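Local structure of catechol 2,3-dioxygenase (Pseudomonas sp. KL28, 3HPY) at residues 41-45 with 56-60; 14-18 with 260-264; 196-200 with 271-276; 103-108 with 119-125. The protein probably cleaves the ring of catechols next to the two hydroxyls with O2, as an iron-dependent extradiol dioxygenase that works as a homotetramer. The contacts are given in a common frame with arbitrary orientation. Numbering follows the deposited sequence.

Interaction 1 (41-45 with 56-60)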
loop_
_atom_site.group_PDB
_atom_site.type_symbol
_atom_site.label_atom_id
_atom_site.label_comp_id
_atom_site.label_asym_id
_atom_site.label_seq_id
_atom_site.Cartn_x
_atom_site.Cartn_y
_atom_site.Cartn_z
ATOM N N GLY C 41 22.852 33.336 9.347
ATOM C CA GLY C 41 21.403 33.291 9.333
ATOM C C GLY C 41 20.858 32.120 8.537
ATOM O O GLY C 41 19.682 32.104 8.166
ATOM N N ARG C 42 21.706 31.136 8.265
ATOM C CA ARG C 42 21.264 29.969 7.515
ATOM C C ARG C 42 20.893 28.864 8.491
ATOM O O ARG C 42 21.578 28.657 9.492
ATOM C CB ARG C 42 22.377 29.483 6.596
ATOM C CG ARG C 42 23.020 30.582 5.793
ATOM C CD ARG C 42 24.492 30.291 5.653
ATOM N NE ARG C 42 24.835 29.698 4.367
ATOM C CZ ARG C 42 26.025 29.169 4.095
ATOM N NH1 ARG C 42 26.973 29.150 5.023
ATOM N NH2 ARG C 42 26.282 28.692 2.888
ATOM N N VAL C 43 19.803 28.160 8.207
ATOM C CA VAL C 43 19.367 27.069 9.073
ATOM C C VAL C 43 19.462 25.756 8.297
ATOM O O VAL C 43 18.984 25.654 7.164
ATOM C CB VAL C 43 17.929 27.306 9.593
ATOM C CG1 VAL C 43 17.004 27.560 8.448
ATOM C CG2 VAL C 43 17.464 26.116 10.401
ATOM N N TYR C 44 20.102 24.766 8.914
ATOM C CA TYR C 44 20.318 23.469 8.283
ATOM C C TYR C 44 19.291 22.407 8.672
ATOM O O TYR C 44 18.857 22.324 9.827
ATOM C CB TYR C 44 21.724 22.948 8.616
ATOM C CG TYR C 44 22.874 23.895 8.298
ATOM C CD1 TYR C 44 23.021 25.104 8.983
ATOM C CD2 TYR C 44 23.835 23.563 7.338
ATOM C CE1 TYR C 44 24.094 25.954 8.725
ATOM C CE2 TYR C 44 24.918 24.411 7.072
ATOM C CZ TYR C 44 25.040 25.603 7.770
ATOM O OH TYR C 44 26.103 26.441 7.516
ATOM N N PHE C 45 18.935 21.585 7.688
ATOM C CA PHE C 45 17.971 20.503 7.862
ATOM C C PHE C 45 18.510 19.222 7.247
ATOM O O PHE C 45 19.444 19.252 6.445
ATOM C CB PHE C 45 16.656 20.817 7.147
ATOM C CG PHE C 45 15.912 21.998 7.694
ATOM C CD1 PHE C 45 16.077 23.264 7.136
ATOM C CD2 PHE C 45 14.985 21.832 8.718
ATOM C CE1 PHE C 45 15.320 24.342 7.583
ATOM C CE2 PHE C 45 14.226 22.903 9.173
ATOM C CZ PHE C 45 14.393 24.160 8.604
ATOM N N TYR C 56 19.668 19.908 3.399
ATOM C CA TYR C 56 18.862 21.035 2.939
ATOM C C TYR C 56 19.092 22.239 3.848
ATOM O O TYR C 56 18.941 22.148 5.075
ATOM C CB TYR C 56 17.376 20.672 2.954
ATOM C CG TYR C 56 16.539 21.484 1.991
ATOM C CD1 TYR C 56 16.494 21.164 0.634
ATOM C CD2 TYR C 56 15.770 22.566 2.437
ATOM C CE1 TYR C 56 15.700 21.890 -0.257
ATOM C CE2 TYR C 56 14.972 23.300 1.552
ATOM C CZ TYR C 56 14.940 22.951 0.209
ATOM O OH TYR C 56 14.124 23.640 -0.661
ATOM N N ILE C 57 19.453 23.366 3.243
ATOM C CA ILE C 57 19.713 24.582 4.003
ATOM C C ILE C 57 19.032 25.786 3.359
ATOM O O ILE C 57 19.173 26.024 2.159
ATOM C CB ILE C 57 21.236 24.881 4.111
ATOM C CG1 ILE C 57 22.020 23.612 4.467
ATOM C CG2 ILE C 57 21.476 25.879 5.223
ATOM C CD1 ILE C 57 22.587 22.874 3.278
ATOM N N ILE C 58 18.293 26.546 4.161
ATOM C CA ILE C 58 17.605 27.710 3.636
ATOM C C ILE C 58 18.236 29.007 4.116
ATOM O O ILE C 58 18.822 29.072 5.203
ATOM C CB ILE C 58 16.105 27.698 4.004
ATOM C CG1 ILE C 58 15.931 27.341 5.478
ATOM C CG2 ILE C 58 15.370 26.705 3.118
ATOM C CD1 ILE C 58 14.543 27.570 6.005
ATOM N N ARG C 59 18.106 30.032 3.282
ATOM C CA ARG C 59 18.659 31.351 3.560
ATOM C C ARG C 59 17.701 32.436 3.063
ATOM O O ARG C 59 17.335 32.452 1.883
ATOM C CB ARG C 59 20.009 31.491 2.855
ATOM C CG ARG C 59 20.639 32.868 2.943
ATOM C CD ARG C 59 22.011 32.883 2.260
ATOM N NE ARG C 59 21.937 32.709 0.809
ATOM C CZ ARG C 59 21.751 33.701 -0.055
ATOM N NH1 ARG C 59 21.617 34.947 0.383
ATOM N NH2 ARG C 59 21.709 33.451 -1.358
ATOM N N GLU C 60 17.299 33.338 3.957
ATOM C CA GLU C 60 16.379 34.413 3.590
ATOM C C GLU C 60 17.043 35.340 2.589
ATOM O O GLU C 60 17.877 36.164 2.956
ATOM C CB GLU C 60 15.949 35.219 4.822
ATOM C CG GLU C 60 14.895 36.282 4.508
ATOM C CD GLU C 60 14.449 37.068 5.726
ATOM O OE1 GLU C 60 13.920 36.460 6.680
ATOM O OE2 GLU C 60 14.625 38.303 5.727
#
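Backbone hydrogen bonds carry this antiparallel ladder, the pairing of a beta hairpin. In the hydrogen-bonded pair Val43–Ile58, Val43 N donates a hydrogen bond to Ile58 O (3.3 Å) and Ile58 N donates one to Val43 O (3.2 Å). Two residues on, Phe45 N to Tyr56 O (2.7 Å) and Tyr56 N to Phe45 O (3.1 Å) close a second ring. Between them Tyr44 and Ile57 form a non-hydrogen-bonded pair with CA atoms 4.5 Å apart, and CA-H...O contacts supplement the ladder, among them Ile57 CA to Val43 O at 3.4 Å.

Apolar packing divides between the two faces. On the face of Tyr44 and Ile57, Ile57 CG2 sits over the phenol ring in a CH-pi contact, 3.9 Å from the Tyr44 centroid. On the other, Val43, Phe45, Tyr56 and Ile58 gather, and Ile58 CD1 reaches Phe45 CE1 (3.7 Å) at the ring edge.

Polar ends look beyond the hairpin: Arg42 NH2 bonds Gln13, Tyr44 OH binds Leu102 N and Asp38, and Arg59 forms a salt bridge with Asp67.

Within the N-terminal sheet, strand 43-46 lies between strands 33-37 and 56-60, and strand 56-60 in turn pairs with strand 9-16. Helix 19-29 covers the face of Val43, Phe45 and Ile58 through Leu19, Tyr26 and Arg27.

Interaction 2 (14-18 with 260-264)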
loop_
_atom_site.group_PDB
_atom_site.type_symbol
_atom_site.label_atom_id
_atom_site.label_comp_id
_atom_site.label_asym_id
_atom_site.label_seq_id
_atom_site.Cartn_x
_atom_site.Cartn_y
_atom_site.Cartn_z
ATOM N N VAL C 14 19.001 26.469 -0.728
ATOM C CA VAL C 14 17.869 27.178 -1.315
ATOM C C VAL C 14 17.530 28.421 -0.492
ATOM O O VAL C 14 17.641 28.423 0.737
ATOM C CB VAL C 14 16.621 26.248 -1.387
ATOM C CG1 VAL C 14 15.415 27.012 -1.925
ATOM C CG2 VAL C 14 16.916 25.057 -2.280
ATOM N N ARG C 15 17.117 29.472 -1.185
ATOM C CA ARG C 15 16.767 30.732 -0.547
ATOM C C ARG C 15 15.257 30.957 -0.496
ATOM O O ARG C 15 14.553 30.713 -1.466
ATOM C CB ARG C 15 17.448 31.877 -1.297
ATOM C CG ARG C 15 17.506 31.690 -2.809
ATOM C CD ARG C 15 18.108 32.921 -3.474
ATOM N NE ARG C 15 17.883 32.963 -4.917
ATOM C CZ ARG C 15 18.638 32.345 -5.819
ATOM N NH1 ARG C 15 19.688 31.626 -5.442
ATOM N NH2 ARG C 15 18.336 32.446 -7.107
ATOM N N VAL C 16 14.763 31.407 0.649
ATOM C CA VAL C 16 13.340 31.670 0.813
ATOM C C VAL C 16 13.119 33.148 1.138
ATOM O O VAL C 16 13.987 33.802 1.717
ATOM C CB VAL C 16 12.732 30.812 1.946
ATOM C CG1 VAL C 16 12.673 29.349 1.527
ATOM C CG2 VAL C 16 13.556 30.963 3.203
ATOM N N LEU C 17 11.959 33.668 0.754
ATOM C CA LEU C 17 11.614 35.067 0.997
ATOM C C LEU C 17 11.423 35.347 2.491
ATOM O O LEU C 17 11.811 36.409 2.983
ATOM C CB LEU C 17 10.330 35.420 0.247
ATOM C CG LEU C 17 10.246 34.991 -1.224
ATOM C CD1 LEU C 17 8.841 35.242 -1.759
ATOM C CD2 LEU C 17 11.276 35.749 -2.041
ATOM N N ASN C 18 10.808 34.404 3.204
ATOM C CA ASN C 18 10.579 34.554 4.638
ATOM C C ASN C 18 11.171 33.362 5.375
ATOM O O ASN C 18 10.624 32.258 5.352
ATOM C CB ASN C 18 9.081 34.650 4.945
ATOM C CG ASN C 18 8.803 35.026 6.395
ATOM O OD1 ASN C 18 9.283 34.380 7.331
ATOM N ND2 ASN C 18 8.016 36.075 6.585
ATOM N N ASP C 260 6.787 25.546 -1.977
ATOM C CA ASP C 260 6.989 25.946 -0.613
ATOM C C ASP C 260 6.537 27.414 -0.520
ATOM O O ASP C 260 6.320 28.077 -1.537
ATOM C CB ASP C 260 8.436 25.650 -0.169
ATOM C CG ASP C 260 9.421 26.742 -0.510
ATOM O OD1 ASP C 260 9.151 27.568 -1.412
ATOM O OD2 ASP C 260 10.495 26.749 0.136
ATOM N N PRO C 261 6.325 27.915 0.703
ATOM C CA PRO C 261 5.876 29.285 1.000
ATOM C C PRO C 261 6.491 30.426 0.182
ATOM O O PRO C 261 5.881 31.487 0.042
ATOM C CB PRO C 261 6.162 29.426 2.492
ATOM C CG PRO C 261 6.004 28.025 2.995
ATOM C CD PRO C 261 6.688 27.203 1.939
ATOM N N SER C 262 7.692 30.215 -0.349
ATOM C CA SER C 262 8.362 31.237 -1.152
ATOM C C SER C 262 8.241 30.935 -2.642
ATOM O O SER C 262 8.703 31.708 -3.471
ATOM C CB SER C 262 9.850 31.322 -0.792
ATOM O OG SER C 262 10.044 31.543 0.590
ATOM N N GLY C 263 7.630 29.809 -2.988
ATOM C CA GLY C 263 7.498 29.470 -4.393
ATOM C C GLY C 263 8.521 28.464 -4.904
ATOM O O GLY C 263 8.575 28.170 -6.097
ATOM N N ASN C 264 9.345 27.936 -4.009
ATOM C CA ASN C 264 10.321 26.931 -4.399
ATOM C C ASN C 264 9.579 25.600 -4.513
ATOM O O ASN C 264 9.042 25.095 -3.522
ATOM C CB ASN C 264 11.411 26.798 -3.339
ATOM C CG ASN C 264 12.241 28.053 -3.191
ATOM O OD1 ASN C 264 12.471 28.529 -2.074
ATOM N ND2 ASN C 264 12.711 28.591 -4.311
HETATM O O HOH W 1 9.462 31.179 3.258
#
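This is a contact between the two halves of the chain: the end of strand 9-16, just before helix 19-29, meets the tight turn that joins strands 254-259 and 265-270. Ser262 is at its centre. Its OG accepts a hydrogen bond from Leu17 N at 2.9 Å and also holds a water (2.8 Å from Ser262 OG) that donates to Asn18 O at 2.6 Å, so the serine reaches the backbone of 14-18 directly and through a water. Leu17 CG packs on Ser262 CB at 3.7 Å, and Val16 CG1 lies 3.7 Å from Asp260 OD2, whose own partner is Tyr26 OH on helix 19-29. Within the turn, Asp260 OD1 accepts from Ser262 N (3.2 Å), an Asx turn, and from Asn264 N (2.6 Å). Asn18 caps the following helix, its OD1 accepting from Glu21 N. Gly263 N to Asp260 O (2.6 Å) and Asp260 N to Asn264 O (2.8 Å), with Gly263 in the left-handed region, make the loop the type I + G1 bulge turn of a 3:5 beta hairpin, here docked against the glyoxalase-type N-terminal module.

Interaction 3 (196-200 with 271-276)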
loop_
_atom_site.group_PDB
_atom_site.type_symbol
_atom_site.label_atom_id
_atom_site.label_comp_id
_atom_site.label_asym_id
_atom_site.label_seq_id
_atom_site.Cartn_x
_atom_site.Cartn_y
_atom_site.Cartn_z
ATOM N N CYS C 196 24.712 8.330 -10.531
ATOM C CA CYS C 196 26.110 8.102 -10.171
ATOM C C CYS C 196 26.076 6.936 -9.196
ATOM O O CYS C 196 26.940 6.804 -8.327
ATOM C CB CYS C 196 26.709 9.340 -9.491
ATOM S SG CYS C 196 25.869 9.895 -7.981
ATOM N N SER C 197 25.064 6.088 -9.366
ATOM C CA SER C 197 24.821 4.953 -8.477
ATOM C C SER C 197 23.865 3.990 -9.193
ATOM O O SER C 197 23.907 3.893 -10.418
ATOM C CB SER C 197 24.159 5.480 -7.204
ATOM O OG SER C 197 22.905 6.086 -7.516
ATOM N N HIS C 198 23.033 3.253 -8.455
ATOM C CA HIS C 198 22.059 2.395 -9.130
ATOM C C HIS C 198 20.626 2.911 -8.931
ATOM O O HIS C 198 19.644 2.168 -9.052
ATOM C CB HIS C 198 22.179 0.901 -8.740
ATOM C CG HIS C 198 21.977 0.612 -7.287
ATOM N ND1 HIS C 198 23.025 0.355 -6.429
ATOM C CD2 HIS C 198 20.852 0.540 -6.537
ATOM C CE1 HIS C 198 22.557 0.139 -5.213
ATOM N NE2 HIS C 198 21.240 0.247 -5.250
ATOM N N LYS C 199 20.517 4.205 -8.639
ATOM C CA LYS C 199 19.216 4.856 -8.486
ATOM C C LYS C 199 18.826 5.323 -9.897
ATOM O O LYS C 199 19.696 5.508 -10.752
ATOM C CB LYS C 199 19.318 6.079 -7.559
ATOM C CG LYS C 199 19.603 5.776 -6.097
ATOM C CD LYS C 199 20.042 7.018 -5.323
ATOM C CE LYS C 199 19.007 8.131 -5.392
ATOM N NZ LYS C 199 19.505 9.409 -4.831
ATOM N N VAL C 200 17.531 5.505 -10.147
ATOM C CA VAL C 200 17.061 5.967 -11.456
ATOM C C VAL C 200 17.735 7.286 -11.838
ATOM O O VAL C 200 17.955 7.557 -13.015
ATOM C CB VAL C 200 15.527 6.139 -11.485
ATOM C CG1 VAL C 200 14.873 4.839 -11.896
ATOM C CG2 VAL C 200 15.022 6.575 -10.117
ATOM N N GLY C 271 9.801 4.911 -5.587
ATOM C CA GLY C 271 9.733 3.961 -6.686
ATOM C C GLY C 271 10.762 4.157 -7.788
ATOM O O GLY C 271 11.694 4.954 -7.664
ATOM N N GLY C 272 10.582 3.422 -8.878
ATOM C CA GLY C 272 11.504 3.510 -9.990
ATOM C C GLY C 272 12.246 2.202 -10.072
ATOM O O GLY C 272 12.210 1.415 -9.127
ATOM N N TYR C 273 12.912 1.958 -11.194
ATOM C CA TYR C 273 13.648 0.718 -11.358
ATOM C C TYR C 273 15.057 0.830 -10.807
ATOM O O TYR C 273 15.375 1.781 -10.096
ATOM C CB TYR C 273 13.654 0.289 -12.828
ATOM C CG TYR C 273 14.002 1.375 -13.814
ATOM C CD1 TYR C 273 15.321 1.566 -14.239
ATOM C CD2 TYR C 273 13.015 2.223 -14.321
ATOM C CE1 TYR C 273 15.648 2.576 -15.141
ATOM C CE2 TYR C 273 13.330 3.236 -15.224
ATOM C CZ TYR C 273 14.650 3.406 -15.628
ATOM O OH TYR C 273 14.981 4.412 -16.513
ATOM N N HIS C 274 15.907 -0.131 -11.154
ATOM C CA HIS C 274 17.254 -0.151 -10.614
ATOM C C HIS C 274 18.327 -0.255 -11.669
ATOM O O HIS C 274 18.869 -1.329 -11.914
ATOM C CB HIS C 274 17.358 -1.317 -9.635
ATOM C CG HIS C 274 16.302 -1.293 -8.579
ATOM N ND1 HIS C 274 16.300 -0.372 -7.553
ATOM C CD2 HIS C 274 15.170 -2.022 -8.431
ATOM C CE1 HIS C 274 15.214 -0.536 -6.820
ATOM N NE2 HIS C 274 14.510 -1.529 -7.333
ATOM N N PRO C 275 18.660 0.870 -12.305
ATOM C CA PRO C 275 19.692 0.828 -13.337
ATOM C C PRO C 275 21.109 0.718 -12.798
ATOM O O PRO C 275 21.405 1.131 -11.677
ATOM C CB PRO C 275 19.458 2.122 -14.105
ATOM C CG PRO C 275 18.991 3.059 -13.037
ATOM C CD PRO C 275 18.035 2.206 -12.228
ATOM N N TYR C 276 21.979 0.138 -13.614
ATOM C CA TYR C 276 23.381 -0.017 -13.269
ATOM C C TYR C 276 24.167 0.633 -14.420
ATOM O O TYR C 276 23.628 0.843 -15.506
ATOM C CB TYR C 276 23.713 -1.509 -13.095
ATOM C CG TYR C 276 23.265 -2.089 -11.750
ATOM C CD1 TYR C 276 24.120 -2.067 -10.645
ATOM C CD2 TYR C 276 21.955 -2.575 -11.559
ATOM C CE1 TYR C 276 23.692 -2.500 -9.378
ATOM C CE2 TYR C 276 21.514 -3.019 -10.287
ATOM C CZ TYR C 276 22.395 -2.967 -9.201
ATOM O OH TYR C 276 22.000 -3.327 -7.924
HETATM O O HOH W 2 17.972 1.537 -6.787
HETATM O O HOH W 3 16.100 3.846 -8.004
#
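Two loops of the C-terminal glyoxalase-type domain meet here, the link between strands 189-195 and 203-207 and the one leaving strand 265-270. The first opens with an ST turn, in which Ser197 OG accepts from Lys199 N at 3.2 Å; the same hydroxyl bonds Asp202. His198 follows, deeply covered by 271-276. Its CA makes a short CA-H...O contact with Pro275 O (2.9 Å), and its CB lies over the Tyr276 ring, 3.9 Å from the centroid. The imidazole itself is slid off that ring, with centroids 5.3 Å apart and planes at 22°, and stacks instead on His198 of the second subunit, which places this loop at a subunit interface. His198 O accepts from a water (2.9 Å) that also lies 2.7 Å from His274 ND1. At Lys199 the side chain turns from the partner loop to Asp202 and Asp153 O, while Lys199 O touches Pro275 CG (3.4 Å). Val200, whose side chain is about 7 Å from the bound 4-methylcatechol, ends the segment. A second water accepts from Val200 N (3.1 Å) and donates to Tyr273 O (3.0 Å), and Val200 CG1 stands almost exactly on the Tyr273 ring normal, 3.8 Å from its centroid.

Interaction 4 (103-108 with 119-125)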
loop_
_atom_site.group_PDB
_atom_site.type_symbol
_atom_site.label_atom_id
_atom_site.label_comp_id
_atom_site.label_asym_id
_atom_site.label_seq_id
_atom_site.Cartn_x
_atom_site.Cartn_y
_atom_site.Cartn_z
ATOM N N GLU C 103 29.428 22.163 10.426
ATOM C CA GLU C 103 29.816 20.757 10.453
ATOM C C GLU C 103 30.267 20.197 9.110
ATOM O O GLU C 103 30.324 18.978 8.930
ATOM C CB GLU C 103 28.657 19.927 10.999
ATOM C CG GLU C 103 28.157 20.433 12.337
ATOM C CD GLU C 103 29.250 20.481 13.390
ATOM O OE1 GLU C 103 29.762 19.412 13.784
ATOM O OE2 GLU C 103 29.606 21.595 13.824
ATOM N N THR C 104 30.617 21.088 8.186
ATOM C CA THR C 104 31.056 20.686 6.855
ATOM C C THR C 104 32.531 20.945 6.549
ATOM O O THR C 104 33.129 21.924 7.022
ATOM C CB THR C 104 30.230 21.397 5.784
ATOM O OG1 THR C 104 28.847 21.335 6.149
ATOM C CG2 THR C 104 30.433 20.734 4.422
ATOM N N GLY C 105 33.099 20.058 5.735
ATOM C CA GLY C 105 34.487 20.173 5.343
ATOM C C GLY C 105 34.594 21.044 4.116
ATOM O O GLY C 105 33.591 21.525 3.591
ATOM N N GLU C 106 35.811 21.260 3.651
ATOM C CA GLU C 106 35.995 22.090 2.484
ATOM C C GLU C 106 35.367 21.381 1.296
ATOM O O GLU C 106 35.322 20.152 1.250
ATOM C CB GLU C 106 37.472 22.316 2.250
ATOM C CG GLU C 106 38.191 21.040 2.007
ATOM C CD GLU C 106 39.637 21.255 1.654
ATOM O OE1 GLU C 106 40.297 20.254 1.323
ATOM O OE2 GLU C 106 40.116 22.412 1.705
ATOM N N ARG C 107 34.882 22.171 0.343
ATOM C CA ARG C 107 34.228 21.642 -0.844
ATOM C C ARG C 107 34.716 22.329 -2.114
ATOM O O ARG C 107 35.132 23.488 -2.089
ATOM C CB ARG C 107 32.716 21.838 -0.726
ATOM C CG ARG C 107 32.256 22.294 0.656
ATOM C CD ARG C 107 31.221 23.395 0.544
ATOM N NE ARG C 107 31.238 24.266 1.715
ATOM C CZ ARG C 107 30.504 25.369 1.845
ATOM N NH1 ARG C 107 29.678 25.745 0.871
ATOM N NH2 ARG C 107 30.609 26.101 2.946
ATOM N N VAL C 108 34.649 21.607 -3.225
ATOM C CA VAL C 108 35.072 22.131 -4.516
ATOM C C VAL C 108 33.818 22.599 -5.242
ATOM O O VAL C 108 32.896 21.810 -5.445
ATOM C CB VAL C 108 35.754 21.033 -5.352
ATOM C CG1 VAL C 108 36.374 21.630 -6.595
ATOM C CG2 VAL C 108 36.801 20.324 -4.515
ATOM N N GLU C 119 28.637 21.648 -6.139
ATOM C CA GLU C 119 29.628 21.491 -5.086
ATOM C C GLU C 119 29.973 20.022 -4.878
ATOM O O GLU C 119 29.134 19.150 -5.072
ATOM C CB GLU C 119 29.107 22.081 -3.772
ATOM C CG GLU C 119 29.468 23.541 -3.542
ATOM C CD GLU C 119 29.063 24.020 -2.167
ATOM O OE1 GLU C 119 28.988 23.181 -1.243
ATOM O OE2 GLU C 119 28.834 25.239 -1.999
ATOM N N LEU C 120 31.217 19.765 -4.491
ATOM C CA LEU C 120 31.700 18.412 -4.223
ATOM C C LEU C 120 32.454 18.468 -2.896
ATOM O O LEU C 120 33.338 19.308 -2.719
ATOM C CB LEU C 120 32.644 17.952 -5.342
ATOM C CG LEU C 120 32.125 17.039 -6.460
ATOM C CD1 LEU C 120 30.761 17.475 -6.949
ATOM C CD2 LEU C 120 33.120 17.055 -7.588
ATOM N N TYR C 121 32.089 17.602 -1.955
ATOM C CA TYR C 121 32.763 17.571 -0.668
ATOM C C TYR C 121 32.891 16.139 -0.203
ATOM O O TYR C 121 32.127 15.273 -0.627
ATOM C CB TYR C 121 31.980 18.359 0.387
ATOM C CG TYR C 121 30.629 17.758 0.729
ATOM C CD1 TYR C 121 29.520 17.969 -0.091
ATOM C CD2 TYR C 121 30.457 16.998 1.888
ATOM C CE1 TYR C 121 28.265 17.442 0.238
ATOM C CE2 TYR C 121 29.214 16.466 2.226
ATOM C CZ TYR C 121 28.121 16.697 1.401
ATOM O OH TYR C 121 26.882 16.216 1.772
ATOM N N ALA C 122 33.848 15.896 0.684
ATOM C CA ALA C 122 34.065 14.554 1.210
ATOM C C ALA C 122 33.799 14.493 2.700
ATOM O O ALA C 122 33.707 13.410 3.279
ATOM C CB ALA C 122 35.493 14.109 0.924
ATOM N N GLU C 123 33.664 15.652 3.330
ATOM C CA GLU C 123 33.448 15.670 4.765
ATOM C C GLU C 123 32.202 16.401 5.236
ATOM O O GLU C 123 31.829 17.456 4.716
ATOM C CB GLU C 123 34.685 16.240 5.466
ATOM C CG GLU C 123 35.941 15.386 5.308
ATOM C CD GLU C 123 37.159 16.014 5.971
ATOM O OE1 GLU C 123 37.097 16.283 7.191
ATOM O OE2 GLU C 123 38.176 16.238 5.275
ATOM N N LYS C 124 31.563 15.805 6.235
ATOM C CA LYS C 124 30.361 16.341 6.850
ATOM C C LYS C 124 30.040 15.446 8.035
ATOM O O LYS C 124 29.847 14.236 7.887
ATOM C CB LYS C 124 29.198 16.353 5.859
ATOM C CG LYS C 124 27.897 16.867 6.465
ATOM C CD LYS C 124 26.807 17.065 5.414
ATOM C CE LYS C 124 27.005 18.344 4.608
ATOM N NZ LYS C 124 25.840 18.596 3.708
ATOM N N THR C 125 29.990 16.051 9.211
ATOM C CA THR C 125 29.725 15.330 10.445
ATOM C C THR C 125 28.533 14.380 10.386
ATOM O O THR C 125 27.467 14.732 9.882
ATOM C CB THR C 125 29.512 16.319 11.607
ATOM O OG1 THR C 125 30.654 17.176 11.714
ATOM C CG2 THR C 125 29.322 15.575 12.919
#
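Arg107 and Glu119 form a salt bridge, Arg107 NH1 to Glu119 OE2 at 3.0 Å, across the open end of the beta hairpin of strands 107-111 and 117-121. Each charge has a second partner: Arg107 NH2 pairs with Glu100, and Glu119 OE2 with Arg109. Backbone bonds hold the strands at the hydrogen-bonded pair Val108–Leu120, with Val108 N to Leu120 O at 2.7 Å and Leu120 N to Val108 O at 2.8 Å. Beyond the regular strands the two segments stay side by side, joined by Gly105 N to Glu123 O (3.1 Å) and Thr125 N to Glu103 O (3.0 Å). Gly105 packs against Glu123, where a CB would run into Glu123 CB. Lys124 NZ turns to Ser54 O and His11, with a weak bond to Tyr121 OH. Val108 and Leu120 share one face of the hairpin, Val108 meeting Leu79 of helix 76-89. On the other face, Arg107 CB rests 3.7 Å from Tyr121 CB.

From the N terminus, strand 9-16 supplies the first half of interaction 2, whose partner, the turn at 260-264, comes only after a loop of 241 residues. Two short hairpin closures, interaction 1 and then interaction 4, nest in series inside that loop. Both belong to the N-terminal mixed sheet, their centres 16 Å apart; interaction 1 abuts interaction 2 directly, since strand 56-60 pairs with strand 9-16, as in Ile57 O to Val14 N (2.9 Å). Interaction 3 opens inside the long loop at 196-200 but closes beyond it at 271-276, so it crosses interaction 2. It ties loops within the C-terminal domain, whereas interaction 2 joins the two domains.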